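Hypothetical protein Atu1913 (Agrobacterium tumefaciens, PDB 2B1Y) is of unknown function but belongs to the DUF1883 family and pairs with a second copy through beta-sheets that run across the interface. Local coordinates at residues L22-S25 with N31-L34; P4-T9 with Q41-L46. All coordinates share one frame; numbering follows the deposited sequence.

In the fold
The two segments of contact 1 both lie between those of contact 2 along the chain. The chain passes from 4-9, along strand 8-16, into strand 21-26, then strand 30-36, and directly on to helix 37-46, which carries 41-46. The two contacts lie about 16 Å apart between centres, with about 4 Å between their nearest atoms, and they do not touch. Contact 1 is buried and joins two strands through their side chains. Contact 2 is near the surface and ties the helix to the N-terminal segment. All four segments belong, wholly or in most part, to the DUF1883 family region. Both contacts also touch the second subunit, so this strand-and-helix part of the chain lies at the dimer interface.

Contact 1: L22-S25 with N31-L34; sequences LEIS and NVRL
Leu22 and Leu34, like Ile24 and Val32, meet through methyl groups alone, and no hydrogen bond crosses between 22-25 and 31-34. Ile24 and Val32 meet tip to tip, with Ile24 CD1 3.7 Å from Val32 CG1. On Ile24, CG1 lies anti to the carbonyl carbon (chi1 -57°), and the chain then runs on roughly extended (chi2 154°), carrying CD1 toward the valine. The second branch of Ile24 stays further back, its CG2 being 4.4 Å from Val32 CG1. Val32 answers with the methyl that is anti to its backbone nitrogen (chi1 174°). Leu22 and Leu34 cross obliquely, and Leu22 CD1 comes within 3.6 Å of Leu34 CD1. That same Leu22 CD1 is 4.4 Å from Leu34 CD2, so one methyl of Leu22 faces the fork of Leu34.

The strands are consecutive, but here they are not paired as neighbours in one sheet. Their CA atoms stay far apart, at 8.6 Å for Ile24 and Val32, and apolar side chains bridge the distance. Residues of both segments instead pair antiparallel with the second subunit, which extends the beta-sheet into the partner chain. Leu13 and Leu16 of strand 8-16 also pack on Leu22. Trp71 of the second subunit packs on Leu34, and its Ile63 on Val32. Arg33 points away from 22-25 and forms salt bridges with Asp76 and Glu78 of the second subunit. Glu23 makes another with Arg62 of that subunit.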
ATOM      1  N   LEU A  22     -16.235  18.180  -0.746  1.00 33.98           N
ATOM      2  CA  LEU A  22     -14.987  18.698  -1.243  1.00 32.94           C
ATOM      3  C   LEU A  22     -15.075  18.772  -2.765  1.00 32.47           C
ATOM      4  O   LEU A  22     -15.365  17.758  -3.437  1.00 31.89           O
ATOM      5  CB  LEU A  22     -13.851  17.772  -0.837  1.00 34.23           C
ATOM      6  CG  LEU A  22     -13.789  17.375   0.636  1.00 34.47           C
ATOM      7  CD1 LEU A  22     -12.580  16.457   0.859  1.00 34.68           C
ATOM      8  CD2 LEU A  22     -13.717  18.626   1.484  1.00 38.43           C
ATOM      9  N   GLU A  23     -14.838  19.968  -3.300  1.00 29.64           N
ATOM     10  CA  GLU A  23     -14.759  20.142  -4.729  1.00 29.08           C
ATOM     11  C   GLU A  23     -13.291  20.183  -5.182  1.00 28.88           C
ATOM     12  O   GLU A  23     -12.535  21.125  -4.862  1.00 28.50           O
ATOM     13  CB  GLU A  23     -15.519  21.419  -5.144  1.00 29.88           C
ATOM     14  CG  GLU A  23     -15.489  21.645  -6.669  1.00 32.03           C
ATOM     15  CD  GLU A  23     -16.521  22.644  -7.132  1.00 41.15           C
ATOM     16  OE1 GLU A  23     -16.287  23.843  -6.982  1.00 45.99           O
ATOM     17  OE2 GLU A  23     -17.581  22.227  -7.641  1.00 47.59           O
ATOM     18  N   ILE A  24     -12.862  19.163  -5.921  1.00 26.78           N
ATOM     19  CA  ILE A  24     -11.428  18.980  -6.126  1.00 28.08           C
ATOM     20  C   ILE A  24     -11.083  19.145  -7.597  1.00 28.19           C
ATOM     21  O   ILE A  24     -11.718  18.470  -8.429  1.00 27.87           O
ATOM     22  CB  ILE A  24     -11.011  17.551  -5.642  1.00 26.81           C
ATOM     23  CG1 ILE A  24     -11.408  17.355  -4.168  1.00 29.65           C
ATOM     24  CG2 ILE A  24      -9.524  17.283  -5.915  1.00 29.68           C
ATOM     25  CD1 ILE A  24     -11.613  15.916  -3.821  1.00 28.63           C
ATOM     26  N   SER A  25     -10.142  20.052  -7.922  1.00 28.06           N
ATOM     27  CA  SER A  25      -9.744  20.300  -9.308  1.00 28.67           C
ATOM     28  C   SER A  25      -8.378  19.672  -9.539  1.00 29.58           C
ATOM     29  O   SER A  25      -7.531  19.716  -8.638  1.00 28.81           O
ATOM     30  CB  SER A  25      -9.629  21.814  -9.601  1.00 29.81           C
ATOM     31  OG  SER A  25     -10.906  22.501  -9.479  1.00 34.15           O
ATOM     32  N   ASN A  31      -4.637  10.162  -8.764  1.00 28.36           N
ATOM     33  CA  ASN A  31      -5.495   9.535  -7.758  1.00 29.04           C
ATOM     34  C   ASN A  31      -5.931  10.582  -6.756  1.00 28.58           C
ATOM     35  O   ASN A  31      -5.164  11.487  -6.420  1.00 29.79           O
ATOM     36  CB  ASN A  31      -4.723   8.451  -6.989  1.00 29.75           C
ATOM     37  CG  ASN A  31      -4.099   7.429  -7.928  1.00 29.59           C
ATOM     38  OD1 ASN A  31      -4.752   6.965  -8.858  1.00 30.62           O
ATOM     39  ND2 ASN A  31      -2.845   7.118  -7.709  1.00 32.68           N
ATOM     40  N   VAL A  32      -7.146  10.418  -6.260  1.00 28.43           N
ATOM     41  CA  VAL A  32      -7.672  11.317  -5.251  1.00 28.96           C
ATOM     42  C   VAL A  32      -8.158  10.440  -4.117  1.00 29.14           C
ATOM     43  O   VAL A  32      -8.961   9.544  -4.344  1.00 30.24           O
ATOM     44  CB  VAL A  32      -8.856  12.148  -5.836  1.00 29.30           C
ATOM     45  CG1 VAL A  32      -9.562  13.020  -4.735  1.00 28.77           C
ATOM     46  CG2 VAL A  32      -8.370  13.023  -6.946  1.00 28.96           C
ATOM     47  N   ARG A  33      -7.690  10.692  -2.899  1.00 28.34           N
ATOM     48  CA  ARG A  33      -8.029   9.798  -1.783  1.00 28.91           C
ATOM     49  C   ARG A  33      -8.347  10.672  -0.584  1.00 29.18           C
ATOM     50  O   ARG A  33      -7.491  11.445  -0.144  1.00 30.55           O
ATOM     51  CB  ARG A  33      -6.835   8.909  -1.424  1.00 29.16           C
ATOM     52  CG  ARG A  33      -6.052   8.342  -2.582  1.00 30.49           C
ATOM     53  CD  ARG A  33      -5.046   7.310  -2.071  1.00 34.11           C
ATOM     54  NE  ARG A  33      -3.944   7.110  -3.000  1.00 39.81           N
ATOM     55  CZ  ARG A  33      -3.284   5.970  -3.177  1.00 42.50           C
ATOM     56  NH1 ARG A  33      -2.274   5.945  -4.045  1.00 44.23           N
ATOM     57  NH2 ARG A  33      -3.640   4.865  -2.519  1.00 40.62           N
ATOM     58  N   LEU A  34      -9.553  10.526  -0.042  1.00 27.95           N
ATOM     59  CA  LEU A  34      -9.976  11.194   1.149  1.00 28.22           C
ATOM     60  C   LEU A  34      -9.881  10.163   2.288  1.00 26.94           C
ATOM     61  O   LEU A  34     -10.407   9.062   2.147  1.00 27.22           O
ATOM     62  CB  LEU A  34     -11.433  11.633   0.960  1.00 28.46           C
ATOM     63  CG  LEU A  34     -12.082  12.209   2.231  1.00 29.65           C
ATOM     64  CD1 LEU A  34     -11.441  13.565   2.630  1.00 31.10           C
ATOM     65  CD2 LEU A  34     -13.619  12.342   2.039  1.00 31.22           C
TER

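Contact 2: P4-T9 with Q41-L46; sequences PNFRYT and QRFTEL. With SO4 (sulfate ion), chain D.
Phe43 meets both Phe6 and Tyr8 with the outer end of its ring. Against Tyr8 it makes a T-shaped (edge-to-face) pair, with the ring planes at 79° and the centroids 5.3 Å apart. Phe43 CE2 lies over one face of Tyr8, nearer its margin than its centre, 3.8 Å from Tyr8 CD2. Phe6 approaches Phe43 from the opposite direction and offers its edge, with Phe6 CE2 3.9 Å from Phe43 CZ. Phe43 has CG anti to its backbone nitrogen (chi1 178°), which sends the ring off the helix toward 4-9. The contact thus packs helix 37-46 against the N-terminal segment and the start of strand 8-16, whose Tyr8 and Thr9 pair with a strand of the second subunit.

Leu47, just beyond the helix, packs on Phe6 and Tyr8 and is hydrogen-bonded through its backbone to Asn5. Asn5 ND2 gives a weak, bent bond of 3.3 Å to Leu46 O at the end of the helix. Asn5 ND2 also bonds Phe49 O, while Asn5 OD1 is held by Lys50. Further out, Arg42 grips a sulfate ion, probably from the crystallisation liquor. Its NH1 reaches sulfate O2 in a nearly straight bond of 3.0 Å, and its NH2 reaches sulfate O1 at 2.9 Å.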
ATOM      1  N   PRO A   4      10.992   8.252  -1.765  1.00 49.61           N
ATOM      2  CA  PRO A   4       9.534   8.075  -1.723  1.00 49.24           C
ATOM      3  C   PRO A   4       9.040   7.366  -2.978  1.00 47.74           C
ATOM      4  O   PRO A   4       9.532   7.654  -4.092  1.00 48.29           O
ATOM      5  CB  PRO A   4       8.997   9.513  -1.687  1.00 49.64           C
ATOM      6  CG  PRO A   4      10.178  10.364  -1.288  1.00 50.51           C
ATOM      7  CD  PRO A   4      11.375   9.667  -1.859  1.00 50.46           C
ATOM      8  N   ASN A   5       8.095   6.445  -2.813  1.00 44.65           N
ATOM      9  CA  ASN A   5       7.665   5.631  -3.945  1.00 42.19           C
ATOM     10  C   ASN A   5       7.048   6.446  -5.095  1.00 40.67           C
ATOM     11  O   ASN A   5       7.163   6.062  -6.264  1.00 39.86           O
ATOM     12  CB  ASN A   5       6.736   4.489  -3.500  1.00 42.19           C
ATOM     13  CG  ASN A   5       7.487   3.326  -2.816  1.00 42.55           C
ATOM     14  OD1 ASN A   5       8.677   3.115  -3.035  1.00 45.13           O
ATOM     15  ND2 ASN A   5       6.774   2.569  -1.988  1.00 42.15           N
ATOM     16  N   PHE A   6       6.414   7.574  -4.770  1.00 38.13           N
ATOM     17  CA  PHE A   6       5.733   8.422  -5.784  1.00 36.35           C
ATOM     18  C   PHE A   6       5.448   9.787  -5.162  1.00 35.60           C
ATOM     19  O   PHE A   6       5.501   9.922  -3.938  1.00 35.40           O
ATOM     20  CB  PHE A   6       4.426   7.775  -6.235  1.00 35.86           C
ATOM     21  CG  PHE A   6       3.516   7.383  -5.093  1.00 36.26           C
ATOM     22  CD1 PHE A   6       3.552   6.088  -4.581  1.00 35.14           C
ATOM     23  CD2 PHE A   6       2.641   8.323  -4.504  1.00 33.77           C
ATOM     24  CE1 PHE A   6       2.707   5.721  -3.500  1.00 37.62           C
ATOM     25  CE2 PHE A   6       1.807   7.957  -3.437  1.00 34.96           C
ATOM     26  CZ  PHE A   6       1.848   6.660  -2.935  1.00 35.98           C
ATOM     27  N   ARG A   7       5.135  10.793  -5.981  1.00 33.48           N
ATOM     28  CA  ARG A   7       4.908  12.131  -5.476  1.00 33.06           C
ATOM     29  C   ARG A   7       3.446  12.279  -5.055  1.00 31.62           C
ATOM     30  O   ARG A   7       2.576  11.591  -5.562  1.00 31.81           O
ATOM     31  CB  ARG A   7       5.271  13.207  -6.519  1.00 33.06           C
ATOM     32  CG  ARG A   7       6.792  13.278  -6.899  1.00 36.38           C
ATOM     33  CD  ARG A   7       7.089  14.506  -7.729  1.00 34.27           C
ATOM     34  NE  ARG A   7       6.847  15.676  -6.904  1.00 42.60           N
ATOM     35  CZ  ARG A   7       6.315  16.811  -7.328  1.00 39.13           C
ATOM     36  NH1 ARG A   7       6.126  17.777  -6.460  1.00 41.45           N
ATOM     37  NH2 ARG A   7       5.977  16.966  -8.597  1.00 40.97           N
ATOM     38  N   TYR A   8       3.189  13.185  -4.142  1.00 31.34           N
ATOM     39  CA  TYR A   8       1.804  13.410  -3.694  1.00 30.70           C
ATOM     40  C   TYR A   8       1.663  14.805  -3.112  1.00 30.11           C
ATOM     41  O   TYR A   8       2.661  15.464  -2.762  1.00 29.94           O
ATOM     42  CB  TYR A   8       1.373  12.355  -2.647  1.00 31.93           C
ATOM     43  CG  TYR A   8       2.059  12.524  -1.316  1.00 33.85           C
ATOM     44  CD1 TYR A   8       3.352  12.043  -1.128  1.00 34.62           C
ATOM     45  CD2 TYR A   8       1.431  13.184  -0.256  1.00 34.38           C
ATOM     46  CE1 TYR A   8       4.004  12.214   0.086  1.00 36.04           C
ATOM     47  CE2 TYR A   8       2.074  13.367   0.958  1.00 36.48           C
ATOM     48  CZ  TYR A   8       3.372  12.866   1.112  1.00 37.87           C
ATOM     49  OH  TYR A   8       4.033  13.007   2.306  1.00 40.82           O
ATOM     50  N   THR A   9       0.408  15.240  -2.976  1.00 28.52           N
ATOM     51  CA  THR A   9       0.099  16.480  -2.322  1.00 28.68           C
ATOM     52  C   THR A   9      -0.873  16.179  -1.193  1.00 28.62           C
ATOM     53  O   THR A   9      -1.830  15.458  -1.401  1.00 28.83           O
ATOM     54  CB  THR A   9      -0.658  17.405  -3.286  1.00 29.85           C
ATOM     55  OG1 THR A   9       0.183  17.718  -4.397  1.00 26.39           O
ATOM     56  CG2 THR A   9      -1.069  18.684  -2.559  1.00 29.74           C
ATOM     57  N   GLN A  41      -1.855   8.117   8.612  1.00 29.37           N
ATOM     58  CA  GLN A  41      -0.626   7.560   9.166  1.00 31.40           C
ATOM     59  C   GLN A  41      -0.185   6.300   8.402  1.00 30.24           C
ATOM     60  O   GLN A  41       0.990   6.152   8.086  1.00 30.57           O
ATOM     61  CB  GLN A  41      -0.777   7.300  10.655  1.00 31.97           C
ATOM     62  CG  GLN A  41      -0.779   8.589  11.487  1.00 39.01           C
ATOM     63  CD  GLN A  41       0.515   9.420  11.314  1.00 47.80           C
ATOM     64  OE1 GLN A  41       0.470  10.663  11.203  1.00 51.30           O
ATOM     65  NE2 GLN A  41       1.668   8.731  11.280  1.00 48.86           N
ATOM     66  N   ARG A  42      -1.145   5.436   8.064  1.00 30.88           N
ATOM     67  CA  ARG A  42      -0.892   4.279   7.200  1.00 30.07           C
ATOM     68  C   ARG A  42      -0.327   4.700   5.830  1.00 29.90           C
ATOM     69  O   ARG A  42       0.681   4.161   5.378  1.00 29.96           O
ATOM     70  CB  ARG A  42      -2.157   3.427   7.060  1.00 30.51           C
ATOM     71  CG  ARG A  42      -2.656   2.854   8.390  1.00 30.51           C
ATOM     72  CD  ARG A  42      -3.869   1.949   8.240  1.00 31.51           C
ATOM     73  NE  ARG A  42      -4.287   1.445   9.551  1.00 35.34           N
ATOM     74  CZ  ARG A  42      -5.409   1.791  10.191  1.00 33.78           C
ATOM     75  NH1 ARG A  42      -6.274   2.652   9.662  1.00 35.47           N
ATOM     76  NH2 ARG A  42      -5.666   1.284  11.380  1.00 33.03           N
ATOM     77  N   PHE A  43      -0.954   5.674   5.171  1.00 30.06           N
ATOM     78  CA  PHE A  43      -0.447   6.175   3.902  1.00 30.80           C
ATOM     79  C   PHE A  43       1.050   6.577   3.973  1.00 31.85           C
ATOM     80  O   PHE A  43       1.843   6.202   3.101  1.00 31.39           O
ATOM     81  CB  PHE A  43      -1.284   7.378   3.438  1.00 30.77           C
ATOM     82  CG  PHE A  43      -0.806   7.998   2.156  1.00 29.71           C
ATOM     83  CD1 PHE A  43      -1.171   7.443   0.923  1.00 31.36           C
ATOM     84  CD2 PHE A  43      -0.022   9.153   2.177  1.00 30.75           C
ATOM     85  CE1 PHE A  43      -0.733   8.016  -0.272  1.00 28.48           C
ATOM     86  CE2 PHE A  43       0.402   9.713   0.985  1.00 32.07           C
ATOM     87  CZ  PHE A  43       0.015   9.151  -0.231  1.00 31.36           C
ATOM     88  N   THR A  44       1.432   7.323   4.999  0.50 32.42           N
ATOM     89  CA  THR A  44       2.819   7.800   5.090  0.50 33.25           C
ATOM     90  C   THR A  44       3.791   6.631   5.251  0.50 35.01           C
ATOM     91  O   THR A  44       4.936   6.716   4.810  0.50 33.90           O
ATOM     92  CB  THR A  44       3.049   8.819   6.220  0.50 33.34           C
ATOM     93  OG1 THR A  44       2.941   8.165   7.491  0.50 33.02           O
ATOM     94  CG2 THR A  44       2.051   9.981   6.118  0.50 33.81           C
ATOM     95  N   GLU A  45       3.321   5.540   5.866  1.00 36.27           N
ATOM     96  CA  GLU A  45       4.112   4.310   5.958  1.00 39.29           C
ATOM     97  C   GLU A  45       4.290   3.677   4.599  1.00 39.27           C
ATOM     98  O   GLU A  45       5.387   3.230   4.278  1.00 41.01           O
ATOM     99  CB  GLU A  45       3.522   3.323   6.989  1.00 39.57           C
ATOM    100  CG  GLU A  45       3.351   3.900   8.407  1.00 45.75           C
ATOM    101  CD  GLU A  45       4.650   4.379   9.040  1.00 53.06           C
ATOM    102  OE1 GLU A  45       5.513   3.527   9.334  1.00 57.81           O
ATOM    103  OE2 GLU A  45       4.818   5.605   9.246  1.00 55.07           O
ATOM    104  N   LEU A  46       3.256   3.689   3.779  0.50 39.39           N
ATOM    105  CA  LEU A  46       3.336   3.035   2.493  0.50 38.90           C
ATOM    106  C   LEU A  46       4.142   3.810   1.418  0.50 38.57           C
ATOM    107  O   LEU A  46       4.513   3.250   0.380  0.50 38.22           O
ATOM    108  CB  LEU A  46       1.928   2.594   2.064  0.50 38.98           C
ATOM    109  CG  LEU A  46       1.244   1.761   3.181  0.50 37.88           C
ATOM    110  CD1 LEU A  46      -0.275   1.683   3.001  0.50 35.54           C
ATOM    111  CD2 LEU A  46       1.839   0.361   3.353  0.50 35.53           C
TER
HETATM  112  S   SO4 D 204      -8.731   2.978  12.558  1.00 86.71           S
HETATM  113  O1  SO4 D 204      -7.356   2.927  13.061  1.00 86.91           O
HETATM  114  O2  SO4 D 204      -8.720   3.384  11.152  1.00 86.85           O
HETATM  115  O3  SO4 D 204      -9.344   1.659  12.662  1.00 87.04           O
HETATM  116  O4  SO4 D 204      -9.507   3.929  13.352  1.00 87.00           O